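Local structure of DUF1611 domain-containing protein (Anabaena variabilis, 2OBN) at residues V10-H15 with A35-V40; L150-V155 with D227-E232. The protein is of unknown function but joins a Rossmann-like domain to a P-loop NTPase-like domain that may bind a nucleotide. The protein carries 2 engineered substitutions. All coordinates share one frame; numbering follows the deposited sequence.

Contact 1 (V10-H15 with A35-V40)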
loop_
_atom_site.group_PDB
_atom_site.type_symbol
_atom_site.label_atom_id
_atom_site.label_comp_id
_atom_site.label_asym_id
_atom_site.label_seq_id
_atom_site.Cartn_x
_atom_site.Cartn_y
_atom_site.Cartn_z
ATOM N N VAL B 10 1.428 -33.126 4.167
ATOM C CA VAL B 10 0.635 -32.163 3.420
ATOM C C VAL B 10 -0.015 -32.709 2.161
ATOM O O VAL B 10 0.590 -33.462 1.397
ATOM C CB VAL B 10 1.527 -30.972 2.985
ATOM C CG1 VAL B 10 0.788 -30.017 2.020
ATOM C CG2 VAL B 10 2.045 -30.215 4.211
ATOM N N ALA B 11 -1.262 -32.300 1.966
ATOM C CA ALA B 11 -1.980 -32.536 0.742
ATOM C C ALA B 11 -2.211 -31.121 0.195
ATOM O O ALA B 11 -2.614 -30.230 0.940
ATOM C CB ALA B 11 -3.295 -33.237 1.010
ATOM N N ILE B 12 -1.916 -30.899 -1.081
ATOM C CA ILE B 12 -2.106 -29.585 -1.687
ATOM C C ILE B 12 -3.345 -29.603 -2.575
ATOM O O ILE B 12 -3.435 -30.422 -3.497
ATOM C CB ILE B 12 -0.897 -29.162 -2.542
ATOM C CG1 ILE B 12 0.375 -29.223 -1.707
ATOM C CG2 ILE B 12 -1.118 -27.751 -3.139
ATOM C CD1 ILE B 12 1.590 -28.863 -2.481
ATOM N N LEU B 13 -4.304 -28.721 -2.276
ATOM C CA LEU B 13 -5.503 -28.581 -3.098
ATOM C C LEU B 13 -4.996 -27.848 -4.330
ATOM O O LEU B 13 -4.533 -26.713 -4.219
ATOM C CB LEU B 13 -6.587 -27.762 -2.388
ATOM C CG LEU B 13 -7.935 -27.671 -3.121
ATOM C CD1 LEU B 13 -8.623 -29.043 -3.147
ATOM C CD2 LEU B 13 -8.850 -26.625 -2.487
ATOM N N LEU B 14 -5.052 -28.494 -5.490
ATOM C CA LEU B 14 -4.474 -27.908 -6.693
ATOM C C LEU B 14 -5.298 -28.189 -7.956
ATOM O O LEU B 14 -4.721 -28.329 -9.036
ATOM C CB LEU B 14 -3.019 -28.417 -6.837
ATOM C CG LEU B 14 -1.964 -27.746 -7.746
ATOM C CD1 LEU B 14 -1.851 -26.241 -7.584
ATOM C CD2 LEU B 14 -0.605 -28.380 -7.489
ATOM N N HIS B 15 -6.632 -28.233 -7.822
ATOM C CA HIS B 15 -7.531 -28.487 -8.965
ATOM C C HIS B 15 -7.357 -27.455 -10.058
ATOM O O HIS B 15 -7.529 -26.260 -9.804
ATOM C CB HIS B 15 -9.018 -28.473 -8.577
ATOM C CG HIS B 15 -9.425 -29.575 -7.655
ATOM N ND1 HIS B 15 -9.431 -30.897 -8.034
ATOM C CD2 HIS B 15 -9.880 -29.546 -6.382
ATOM C CE1 HIS B 15 -9.844 -31.638 -7.023
ATOM N NE2 HIS B 15 -10.121 -30.841 -6.008
ATOM N N ALA B 35 8.637 -29.705 3.466
ATOM C CA ALA B 35 7.623 -30.468 4.180
ATOM C C ALA B 35 7.347 -31.780 3.464
ATOM O O ALA B 35 7.542 -31.867 2.259
ATOM C CB ALA B 35 6.335 -29.666 4.287
ATOM N N PRO B 36 6.910 -32.811 4.206
ATOM C CA PRO B 36 6.570 -34.067 3.544
ATOM C C PRO B 36 5.212 -33.964 2.821
ATOM O O PRO B 36 4.154 -34.169 3.426
ATOM C CB PRO B 36 6.543 -35.078 4.696
ATOM C CG PRO B 36 6.265 -34.277 5.920
ATOM C CD PRO B 36 6.724 -32.875 5.666
ATOM N N ILE B 37 5.254 -33.612 1.538
ATOM C CA ILE B 37 4.039 -33.490 0.740
ATOM C C ILE B 37 3.687 -34.881 0.199
ATOM O O ILE B 37 4.397 -35.413 -0.654
ATOM C CB ILE B 37 4.216 -32.460 -0.387
ATOM C CG1 ILE B 37 4.430 -31.069 0.230
ATOM C CG2 ILE B 37 3.015 -32.498 -1.322
ATOM C CD1 ILE B 37 4.974 -29.997 -0.753
ATOM N N VAL B 38 2.589 -35.442 0.714
ATOM C CA VAL B 38 2.141 -36.806 0.388
ATOM C C VAL B 38 1.100 -36.914 -0.734
ATOM O O VAL B 38 0.802 -38.014 -1.200
ATOM C CB VAL B 38 1.607 -37.552 1.653
ATOM C CG1 VAL B 38 2.658 -37.566 2.723
ATOM C CG2 VAL B 38 0.306 -36.937 2.201
ATOM N N ALA B 39 0.515 -35.794 -1.135
ATOM C CA ALA B 39 -0.433 -35.805 -2.249
ATOM C C ALA B 39 -0.659 -34.422 -2.833
ATOM O O ALA B 39 -0.566 -33.412 -2.133
ATOM C CB ALA B 39 -1.767 -36.415 -1.822
ATOM N N VAL B 40 -0.917 -34.419 -4.137
ATOM C CA VAL B 40 -1.297 -33.252 -4.915
ATOM C C VAL B 40 -2.708 -33.587 -5.393
ATOM O O VAL B 40 -2.932 -34.642 -5.992
ATOM C CB VAL B 40 -0.376 -33.032 -6.119
ATOM C CG1 VAL B 40 -1.001 -32.042 -7.113
ATOM C CG2 VAL B 40 0.997 -32.545 -5.665
#
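Strands 10-13 and 37-41 are the two strands of a right-handed beta-alpha-beta unit, joined through helix 24-32; they run parallel, and the axes of 10-13 and 37-40 approach to 4.8 Å, inclined by 25°. Val-10 N donates to Pro-36 O, 3.0 Å away and reached from above the carbonyl plane. The carbonyl of Val-10 is where the pairing slips. Its O takes Val-38 N at 2.9 Å, in the carbonyl plane, and more weakly Ala-39 N at 3.4 Å, so that Val-38 forms a beta bulge. Val-38 has a helix-like psi of -12°, and its CG2, in the crowded position between its own backbone N and carbonyl carbon, lies near Val-10 O. Past the bulge the pairing resumes with Ile-12 N donating to Ala-39 O (3.0 Å). In the Rossmann-like sheet, strand order 3-2-1-4-5-6, strand 10-13 has strand 37-41 along one edge and strand 76-79 along the other. The face carrying Val-10, Ile-12, Ile-37 and Val-40 is apolar. Ile-37 runs alongside Val-10, CG1 to CB at 4.0 Å, then crosses Ile-12 obliquely, the two CD1 methyls meeting tip to tip at 4.0 Å. An alanine in place of Ile-37 removes CG1 and CD1, and with them these contacts, which would probably loosen the seat of Leu-30 of helix 24-32, touched also by Ile-12, Leu-14 and Val-40. Farther along, Leu-14 holds CG anti to its backbone N (chi1 -163°), and from there CD2 meets Val-40 CG1 at 3.7 Å, the two side chains crossing obliquely.

Contact 2 (L150-V155 with D227-E232)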
loop_
_atom_site.group_PDB
_atom_site.type_symbol
_atom_site.label_atom_id
_atom_site.label_comp_id
_atom_site.label_asym_id
_atom_site.label_seq_id
_atom_site.Cartn_x
_atom_site.Cartn_y
_atom_site.Cartn_z
ATOM N N LEU B 150 21.028 -0.588 9.983
ATOM C CA LEU B 150 21.494 -1.954 10.124
ATOM C C LEU B 150 22.818 -2.204 9.408
ATOM O O LEU B 150 23.079 -1.613 8.361
ATOM C CB LEU B 150 20.433 -2.949 9.657
ATOM C CG LEU B 150 19.106 -2.988 10.417
ATOM C CD1 LEU B 150 18.095 -3.769 9.587
ATOM C CD2 LEU B 150 19.244 -3.585 11.792
ATOM N N PRO B 151 23.662 -3.075 9.996
ATOM C CA PRO B 151 24.994 -3.368 9.470
ATOM C C PRO B 151 24.996 -4.298 8.279
ATOM O O PRO B 151 25.908 -4.260 7.472
ATOM C CB PRO B 151 25.684 -4.059 10.658
ATOM C CG PRO B 151 24.553 -4.776 11.362
ATOM C CD PRO B 151 23.383 -3.834 11.241
ATOM N N CYS B 152 23.980 -5.134 8.183
ATOM C CA CYS B 152 23.859 -6.094 7.104
ATOM C C CYS B 152 23.515 -5.469 5.762
ATOM O O CYS B 152 23.016 -4.359 5.687
ATOM C CB CYS B 152 22.731 -7.065 7.441
ATOM S SG CYS B 152 21.098 -6.289 7.529
ATOM N N ARG B 153 23.817 -6.197 4.701
ATOM C CA ARG B 153 23.352 -5.811 3.365
ATOM C C ARG B 153 21.873 -6.186 3.310
ATOM O O ARG B 153 21.433 -7.143 3.974
ATOM C CB ARG B 153 24.129 -6.520 2.260
ATOM C CG ARG B 153 25.475 -5.878 1.942
ATOM C CD ARG B 153 26.137 -6.616 0.793
ATOM N NE ARG B 153 27.165 -5.818 0.120
ATOM C CZ ARG B 153 28.409 -5.657 0.551
ATOM N NH1 ARG B 153 28.824 -6.211 1.684
ATOM N NH2 ARG B 153 29.243 -4.907 -0.150
ATOM N N ARG B 154 21.113 -5.400 2.553
ATOM C CA ARG B 154 19.685 -5.603 2.390
ATOM C C ARG B 154 19.385 -5.532 0.894
ATOM O O ARG B 154 19.393 -4.458 0.290
ATOM C CB ARG B 154 18.905 -4.582 3.198
ATOM C CG ARG B 154 19.242 -4.651 4.692
ATOM C CD ARG B 154 18.616 -3.573 5.498
ATOM N NE ARG B 154 18.996 -2.235 5.060
ATOM C CZ ARG B 154 20.134 -1.614 5.359
ATOM N NH1 ARG B 154 21.053 -2.191 6.119
ATOM N NH2 ARG B 154 20.351 -0.382 4.889
ATOM N N VAL B 155 19.153 -6.711 0.321
ATOM C CA VAL B 155 18.940 -6.892 -1.098
ATOM C C VAL B 155 17.485 -7.221 -1.380
ATOM O O VAL B 155 16.959 -8.230 -0.897
ATOM C CB VAL B 155 19.813 -8.058 -1.641
ATOM C CG1 VAL B 155 19.762 -8.110 -3.173
ATOM C CG2 VAL B 155 21.268 -7.924 -1.148
ATOM N N ASP B 227 24.761 -11.168 7.917
ATOM C CA ASP B 227 25.603 -10.355 7.042
ATOM C C ASP B 227 24.747 -9.829 5.882
ATOM O O ASP B 227 25.002 -8.763 5.346
ATOM C CB ASP B 227 26.725 -11.202 6.423
ATOM C CG ASP B 227 27.627 -11.821 7.441
ATOM O OD1 ASP B 227 27.921 -11.162 8.471
ATOM O OD2 ASP B 227 28.064 -12.973 7.207
ATOM N N ILE B 228 23.755 -10.610 5.483
ATOM C CA ILE B 228 22.905 -10.245 4.365
ATOM C C ILE B 228 21.456 -10.709 4.519
ATOM O O ILE B 228 21.186 -11.847 4.913
ATOM C CB ILE B 228 23.496 -10.780 3.026
ATOM C CG1 ILE B 228 22.668 -10.308 1.824
ATOM C CG2 ILE B 228 23.639 -12.311 3.050
ATOM C CD1 ILE B 228 23.330 -10.601 0.448
ATOM N N LEU B 229 20.535 -9.792 4.224
ATOM C CA LEU B 229 19.107 -10.082 4.195
ATOM C C LEU B 229 18.650 -10.048 2.747
ATOM O O LEU B 229 18.979 -9.111 2.017
ATOM C CB LEU B 229 18.302 -9.077 5.029
ATOM C CG LEU B 229 18.128 -9.380 6.528
ATOM C CD1 LEU B 229 19.408 -9.638 7.226
ATOM C CD2 LEU B 229 17.387 -8.265 7.200
ATOM N N HIS B 230 17.913 -11.083 2.340
ATOM C CA HIS B 230 17.322 -11.178 1.003
ATOM C C HIS B 230 15.807 -10.999 1.127
ATOM O O HIS B 230 15.094 -11.937 1.483
ATOM C CB HIS B 230 17.622 -12.540 0.370
ATOM C CG HIS B 230 19.076 -12.885 0.360
ATOM N ND1 HIS B 230 19.900 -12.613 -0.709
ATOM C CD2 HIS B 230 19.862 -13.448 1.310
ATOM C CE1 HIS B 230 21.130 -13.007 -0.420
ATOM N NE2 HIS B 230 21.133 -13.519 0.798
ATOM N N ILE B 231 15.324 -9.793 0.850
ATOM C CA ILE B 231 13.903 -9.510 0.941
ATOM C C ILE B 231 13.165 -9.915 -0.358
ATOM O O ILE B 231 13.476 -9.418 -1.451
ATOM C CB ILE B 231 13.628 -8.026 1.289
ATOM C CG1 ILE B 231 14.328 -7.598 2.599
ATOM C CG2 ILE B 231 12.109 -7.779 1.429
ATOM C CD1 ILE B 231 15.722 -7.039 2.467
ATOM N N GLU B 232 12.206 -10.833 -0.221
ATOM C CA GLU B 232 11.383 -11.280 -1.338
ATOM C C GLU B 232 10.645 -10.088 -1.950
ATOM O O GLU B 232 9.993 -9.330 -1.242
ATOM C CB GLU B 232 10.353 -12.323 -0.872
ATOM C CG GLU B 232 9.366 -12.753 -1.966
ATOM C CD GLU B 232 8.305 -13.728 -1.501
ATOM O OE1 GLU B 232 8.172 -13.936 -0.282
ATOM O OE2 GLU B 232 7.572 -14.261 -2.372
HETATM O O HOH W 1 16.260 -10.576 -2.424
#
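Arg-154 is the side chain to follow, though most of its grip is on its own segment and the C-terminal end of helix 245-252. Its CB meets Ile-231 CD1 at 4.1 Å, the one touch it makes across the pair. CG, anti to the carbonyl carbon, lies 3.8 Å from Cys-152 SG, and that sulfur in turn leans on Leu-229 CD1. The chain bends at chi3 (-59°), with CD near the CD1 methyl of Leu-150. At the tip NH2 bonds to Gln-253 O, while NE to Ser-252 O and NH1 to Leu-150 O are weak bonds, so one ordinary and two weak bonds to backbone carbonyls hold the buried guanidinium. The strands that carry this contact, 153-159 and 228-231, are adjacent and parallel in the P-loop domain, whose strand order 2-3-1-4-5-6 recalls kinase-like P-loop folds. The ladder is regular: Arg-153 N to Asp-227 O, Leu-229 N to Arg-153 O, Val-155 N to Leu-229 O (2.9 Å, nearly straight at 177°) and Ile-231 N to Val-155 O. On the opposite face Val-155 crosses Ile-228 obliquely, CG2 to CD1 at 3.7 Å, both residues touching Val-346 of helix 340-347. A water donates to both Val-155 O and Ile-231 O.

Contact 1 and contact 2 belong to different sheets of the same chain, on opposite sides of its centre; their own centres are 32 Å apart, the nearest atoms about 16 Å, and nothing touches directly. Along the chain, contact 1 is complete before residue 150 is reached. Each pairs the first strand of its sheet with a parallel neighbour, but in contact 1 the partner is the next strand, whereas in contact 2 strand 184-187 intervenes in sequence and lies beyond 228-231. In P-loop folds the turn between the first strand and its helix, here between 153-159 and 166-179, holds the phosphates; contact 2, whose Glu-232 touches Met-167 of that helix, is probably the nearer to such a site.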